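Local structure of short chain dehydrogenase (Salmonella typhi, 3G1T) at residues 148-153 and 229-234; 191-196 and 239-244. The protein probably catalyses NAD(P)(H)-dependent oxidation or reduction of a substrate not yet established, as a member of the short-chain dehydrogenase family. All blocks are in the same frame, centred on the assembly; numbering follows the deposited sequence. Where two conformers were deposited one is given.

How the contacts relate
Both contacts join a late part of the chain to neighbouring strands of one parallel sheet, and their centres lie about 7 Å apart. Contact 1 sets the end of helix 224-231 on strand 147-152; contact 2 adds strand 242-244 alongside strand 190-196. The two strands 147-152 and 190-196 are themselves probably hydrogen-bonded, with Ile195 N 2.8 Å from Phe151 O and Ser153 N 2.8 Å from Ile195 O. Arg191 links the contacts, its NH1 lying 3.2 Å from Leu230 O in a weak hydrogen bond. The magnesium ion bound in contact 1 is about 8 Å from the side chain of Arg191.

Contact 1: residues 148-153 and 229-234; sequences SLVFTS and WLMGDD. With MG (magnesium ion), chain B.
Ser148 OG donates to Leu230 O over 2.7 Å, tying the start of the buried strand to helix 224-231. OG stands anti to its backbone N (chi1 178°), on the helix side of the strand, and approaches from above the carbonyl plane, 37° out of it. Besides Arg191, the same oxygen takes a weak bond from Ser235 OG, so the Leu230 carbonyl, buried near the C-terminal part of the helix, has several donors around it. Beside the bond lies the tight apolar part. One methyl of Val150, CG2, sits against both neighbouring helix residues, 4.1 Å from Leu230 CB and 3.8 Å from Met231 CE. The Met231 side chain bends at chi2 (-55°), placing SD 4.0 Å from Ser148 CB; CE then extends past it to the Val150 methyl. Leu12 and Leu99 also touch Met231, and Leu230 packs on Ile195 of the next strand.

After Gly232 the chain turns away from strand 148-152, and the character of the segment changes. Asp233 and Asp234 lie toward solvent and touch nothing of 148-153. Asp233 OD2 binds a magnesium ion at 2.1 Å, and OD1 accepts a 2.7 Å hydrogen bond from water 1, itself a ligand of the metal; a second water is also bound. Asp234 OD2 instead meets Tyr5 OH. A helix packed by leucine and methionine side chains and a main-chain carbonyl on a parallel strand is typical of the layered alpha/beta Rossmann fold of short-chain dehydrogenases.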
loop_
_atom_site.group_PDB
_atom_site.type_symbol
_atom_site.label_atom_id
_atom_site.label_comp_id
_atom_site.label_asym_id
_atom_site.label_seq_id
_atom_site.Cartn_x
_atom_site.Cartn_y
_atom_site.Cartn_z
ATOM N N SER A 148 3.632 -14.374 17.566
ATOM C CA SER A 148 4.528 -13.787 16.481
ATOM C C SER A 148 3.721 -13.797 15.148
ATOM O O SER A 148 3.232 -14.846 14.723
ATOM C CB SER A 148 5.808 -14.611 16.317
ATOM O OG SER A 148 6.627 -14.075 15.255
ATOM N N LEU A 149 3.530 -12.621 14.581
ATOM C CA LEU A 149 2.730 -12.423 13.327
ATOM C C LEU A 149 3.787 -11.937 12.282
ATOM O O LEU A 149 4.594 -11.001 12.526
ATOM C CB LEU A 149 1.694 -11.318 13.597
ATOM C CG LEU A 149 0.919 -10.740 12.381
ATOM C CD1 LEU A 149 0.089 -11.869 11.779
ATOM C CD2 LEU A 149 -0.005 -9.680 12.883
ATOM N N VAL A 150 3.837 -12.648 11.162
ATOM C CA VAL A 150 4.871 -12.399 10.195
ATOM C C VAL A 150 4.179 -12.156 8.864
ATOM O O VAL A 150 3.310 -12.959 8.467
ATOM C CB VAL A 150 5.847 -13.626 10.071
ATOM C CG1 VAL A 150 6.851 -13.346 8.874
ATOM C CG2 VAL A 150 6.620 -13.770 11.465
ATOM N N PHE A 151 4.571 -11.077 8.184
ATOM C CA PHE A 151 4.112 -10.811 6.798
ATOM C C PHE A 151 5.232 -11.070 5.815
ATOM O O PHE A 151 6.398 -11.019 6.150
ATOM C CB PHE A 151 3.627 -9.360 6.641
ATOM C CG PHE A 151 2.409 -9.018 7.487
ATOM C CD1 PHE A 151 1.110 -9.273 7.037
ATOM C CD2 PHE A 151 2.601 -8.466 8.789
ATOM C CE1 PHE A 151 -0.071 -8.929 7.809
ATOM C CE2 PHE A 151 1.439 -8.142 9.570
ATOM C CZ PHE A 151 0.156 -8.356 9.135
ATOM N N THR A 152 4.841 -11.351 4.552
ATOM C CA THR A 152 5.835 -11.515 3.455
ATOM C C THR A 152 5.984 -10.207 2.692
ATOM O O THR A 152 5.012 -9.623 2.218
ATOM C CB THR A 152 5.368 -12.659 2.529
ATOM O OG1 THR A 152 5.248 -13.854 3.287
ATOM C CG2 THR A 152 6.466 -12.830 1.410
ATOM N N SER A 153 7.212 -9.728 2.661
ATOM C CA SER A 153 7.582 -8.525 1.881
ATOM C C SER A 153 8.474 -8.897 0.675
ATOM O O SER A 153 8.483 -10.072 0.183
ATOM C CB SER A 153 8.282 -7.481 2.780
ATOM O OG SER A 153 8.293 -6.214 2.085
ATOM N N TRP A 229 13.644 -18.564 13.257
ATOM C CA TRP A 229 14.042 -17.562 14.290
ATOM C C TRP A 229 12.864 -16.653 14.673
ATOM O O TRP A 229 12.590 -16.436 15.868
ATOM C CB TRP A 229 15.185 -16.748 13.725
ATOM C CG TRP A 229 15.675 -15.729 14.716
ATOM C CD1 TRP A 229 16.445 -15.965 15.844
ATOM C CD2 TRP A 229 15.456 -14.335 14.650
ATOM N NE1 TRP A 229 16.714 -14.757 16.488
ATOM C CE2 TRP A 229 16.091 -13.750 15.794
ATOM C CE3 TRP A 229 14.782 -13.512 13.738
ATOM C CZ2 TRP A 229 16.104 -12.363 16.016
ATOM C CZ3 TRP A 229 14.753 -12.141 13.972
ATOM C CH2 TRP A 229 15.410 -11.583 15.123
ATOM N N LEU A 230 12.103 -16.174 13.685
ATOM C CA LEU A 230 10.944 -15.301 14.033
ATOM C C LEU A 230 9.811 -15.966 14.775
ATOM O O LEU A 230 9.034 -15.268 15.412
ATOM C CB LEU A 230 10.380 -14.554 12.807
ATOM C CG LEU A 230 11.233 -13.366 12.344
ATOM C CD1 LEU A 230 10.654 -12.827 11.043
ATOM C CD2 LEU A 230 11.302 -12.183 13.359
ATOM N N MET A 231 9.674 -17.322 14.709
ATOM C CA MET A 231 8.561 -17.958 15.451
ATOM C C MET A 231 8.977 -18.390 16.880
ATOM O O MET A 231 8.123 -18.567 17.741
ATOM C CB MET A 231 8.044 -19.187 14.673
ATOM C CG MET A 231 7.119 -18.813 13.449
ATOM S SD MET A 231 5.660 -17.762 13.852
ATOM C CE MET A 231 5.151 -17.217 12.230
ATOM N N GLY A 232 10.296 -18.525 17.090
ATOM C CA GLY A 232 10.943 -18.992 18.370
ATOM C C GLY A 232 11.224 -17.851 19.321
ATOM O O GLY A 232 11.287 -16.635 18.966
ATOM N N ASP A 233 11.512 -18.246 20.556
ATOM C CA ASP A 233 11.639 -17.211 21.566
ATOM C C ASP A 233 12.905 -16.354 21.384
ATOM O O ASP A 233 12.996 -15.307 22.059
ATOM C CB ASP A 233 11.735 -17.877 22.958
ATOM C CG ASP A 233 10.397 -18.360 23.455
ATOM O OD1 ASP A 233 9.350 -17.993 22.904
ATOM O OD2 ASP A 233 10.414 -19.151 24.444
ATOM N N ASP A 234 13.879 -16.747 20.523
ATOM C CA ASP A 234 15.144 -15.957 20.343
ATOM C C ASP A 234 14.912 -14.587 19.708
ATOM O O ASP A 234 15.752 -13.686 19.809
ATOM C CB ASP A 234 16.172 -16.747 19.557
ATOM C CG ASP A 234 16.685 -17.989 20.350
ATOM O OD1 ASP A 234 16.845 -17.889 21.594
ATOM O OD2 ASP A 234 16.851 -19.099 19.788
HETATM MG MG MG B . 9.048 -20.475 25.217
HETATM O O HOH W 1 7.626 -18.932 24.778
HETATM O O HOH W 2 8.806 -21.462 23.514
#

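Contact 2: residues 191-196 and 239-244; sequences RVNCIN and TGMTFD
Asn193 CG stands anti to its carbonyl carbon (chi1 -70°) and chi2 (-75°) turns OD1 to Met241 N; Thr239 OG1, anti to its backbone N (chi1 -167°), meets Val192 N. The segments run parallel as the last two strands of the Rossmann-fold sheet, and near the Thr239 end these side chains supply acceptors: Val192 N gives to Thr239 OG1 (2.8 Å) and Met241 N to Asn193 OD1 (2.9 Å). Asn193 ND2 is held by Lys238 O, fixing the rotation of the amide. Gly240 N bonds to Val192 O, and farther along main-chain bonds join the strands: Cys194 N to Met241 O, Phe243 N to Cys194 O and Asn196 N to Phe243 O (2.8 Å).

On the face of Ile195 and Phe243 lies helix 224-231, and Trp229 meets the Phe243 ring edge-to-face. The ring's CE2 edge lies 3.7 Å from Asn193 OD1. On the other face Cys194 CB packs 3.4 Å from Thr242 OG1, which is bonded to Arg158 and Glu175. Beyond them Asp244 OD2 forms a salt bridge with Arg158, while Asn196, its OD1 held by Gly198 N, reaches the same oxygen with ND2 from above the carboxylate plane, at 3.1 Å.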
loop_
_atom_site.group_PDB
_atom_site.type_symbol
_atom_site.label_atom_id
_atom_site.label_comp_id
_atom_site.label_asym_id
_atom_site.label_seq_id
_atom_site.Cartn_x
_atom_site.Cartn_y
_atom_site.Cartn_z
ATOM N N ARG A 191 4.514 -9.782 18.910
ATOM C CA ARG A 191 5.437 -9.099 18.054
ATOM C C ARG A 191 5.076 -9.288 16.576
ATOM O O ARG A 191 4.378 -10.291 16.198
ATOM C CB ARG A 191 6.847 -9.558 18.304
ATOM C CG ARG A 191 7.078 -11.033 17.984
ATOM C CD ARG A 191 8.442 -11.459 18.513
ATOM N NE ARG A 191 8.802 -12.893 18.232
ATOM C CZ ARG A 191 8.328 -13.942 18.895
ATOM N NH1 ARG A 191 8.735 -15.202 18.566
ATOM N NH2 ARG A 191 7.459 -13.782 19.880
ATOM N N VAL A 192 5.449 -8.289 15.783
ATOM C CA VAL A 192 4.901 -8.273 14.343
ATOM C C VAL A 192 6.026 -7.852 13.459
ATOM O O VAL A 192 6.582 -6.782 13.676
ATOM C CB VAL A 192 3.751 -7.216 14.189
ATOM C CG1 VAL A 192 3.073 -7.321 12.814
ATOM C CG2 VAL A 192 2.748 -7.338 15.367
ATOM N N ASN A 193 6.304 -8.586 12.370
ATOM C CA ASN A 193 7.510 -8.240 11.588
ATOM C C ASN A 193 7.315 -8.708 10.169
ATOM O O ASN A 193 6.342 -9.396 9.928
ATOM C CB ASN A 193 8.706 -9.013 12.119
ATOM C CG ASN A 193 9.134 -8.522 13.482
ATOM O OD1 ASN A 193 9.746 -7.450 13.589
ATOM N ND2 ASN A 193 8.825 -9.308 14.540
ATOM N N CYS A 194 8.149 -8.222 9.264
ATOM C CA CYS A 194 8.135 -8.801 7.881
ATOM C C CYS A 194 9.358 -9.626 7.528
ATOM O O CYS A 194 10.466 -9.369 8.064
ATOM C CB CYS A 194 8.102 -7.653 6.876
ATOM S SG CYS A 194 6.435 -6.890 6.687
ATOM N N ILE A 195 9.167 -10.574 6.605
ATOM C CA ILE A 195 10.303 -11.305 5.957
ATOM C C ILE A 195 10.304 -11.086 4.426
ATOM O O ILE A 195 9.242 -11.236 3.770
ATOM C CB ILE A 195 10.229 -12.836 6.240
ATOM C CG1 ILE A 195 10.522 -13.132 7.700
ATOM C CG2 ILE A 195 11.290 -13.649 5.332
ATOM C CD1 ILE A 195 10.815 -14.612 8.008
ATOM N N ASN A 196 11.474 -10.704 3.907
ATOM C CA ASN A 196 11.738 -10.656 2.439
ATOM C C ASN A 196 12.514 -11.920 2.065
ATOM O O ASN A 196 13.710 -11.994 2.367
ATOM C CB ASN A 196 12.546 -9.412 2.093
ATOM C CG ASN A 196 13.084 -9.454 0.644
ATOM O OD1 ASN A 196 12.501 -10.119 -0.208
ATOM N ND2 ASN A 196 14.241 -8.808 0.394
ATOM N N THR A 239 10.326 -6.374 17.108
ATOM C CA THR A 239 9.019 -6.111 16.520
ATOM C C THR A 239 9.162 -4.860 15.686
ATOM O O THR A 239 10.051 -4.061 15.909
ATOM C CB THR A 239 7.912 -5.973 17.569
ATOM O OG1 THR A 239 6.607 -6.007 16.980
ATOM C CG2 THR A 239 8.082 -4.655 18.396
ATOM N N GLY A 240 8.278 -4.734 14.720
ATOM C CA GLY A 240 8.306 -3.605 13.799
ATOM C C GLY A 240 9.382 -3.631 12.726
ATOM O O GLY A 240 9.564 -2.603 12.068
ATOM N N MET A 241 10.062 -4.750 12.548
ATOM C CA MET A 241 11.254 -4.789 11.680
ATOM C C MET A 241 10.960 -5.572 10.399
ATOM O O MET A 241 10.055 -6.377 10.379
ATOM C CB MET A 241 12.446 -5.439 12.401
ATOM C CG MET A 241 12.919 -4.631 13.629
ATOM S SD MET A 241 14.185 -5.361 14.689
ATOM C CE MET A 241 15.591 -5.543 13.601
ATOM N N THR A 242 11.784 -5.351 9.383
ATOM C CA THR A 242 11.647 -6.122 8.152
ATOM C C THR A 242 13.017 -6.747 7.871
ATOM O O THR A 242 14.037 -6.061 7.889
ATOM C CB THR A 242 11.043 -5.197 7.001
ATOM O OG1 THR A 242 10.924 -6.054 5.801
ATOM C CG2 THR A 242 11.897 -3.974 6.744
ATOM N N PHE A 243 13.037 -8.083 7.751
ATOM C CA PHE A 243 14.263 -8.869 7.670
ATOM C C PHE A 243 14.479 -9.464 6.304
ATOM O O PHE A 243 13.539 -9.982 5.682
ATOM C CB PHE A 243 14.257 -10.029 8.658
ATOM C CG PHE A 243 14.137 -9.574 10.137
ATOM C CD1 PHE A 243 15.296 -9.230 10.856
ATOM C CD2 PHE A 243 12.877 -9.496 10.749
ATOM C CE1 PHE A 243 15.195 -8.845 12.252
ATOM C CE2 PHE A 243 12.752 -9.032 12.111
ATOM C CZ PHE A 243 13.885 -8.760 12.842
ATOM N N ASP A 244 15.730 -9.423 5.851
ATOM C CA ASP A 244 16.108 -10.131 4.608
ATOM C C ASP A 244 16.655 -11.530 4.884
ATOM O O ASP A 244 17.596 -11.694 5.664
ATOM C CB ASP A 244 17.182 -9.387 3.847
ATOM C CG ASP A 244 16.663 -8.129 3.148
ATOM O OD1 ASP A 244 17.510 -7.395 2.579
ATOM O OD2 ASP A 244 15.459 -7.868 3.127
#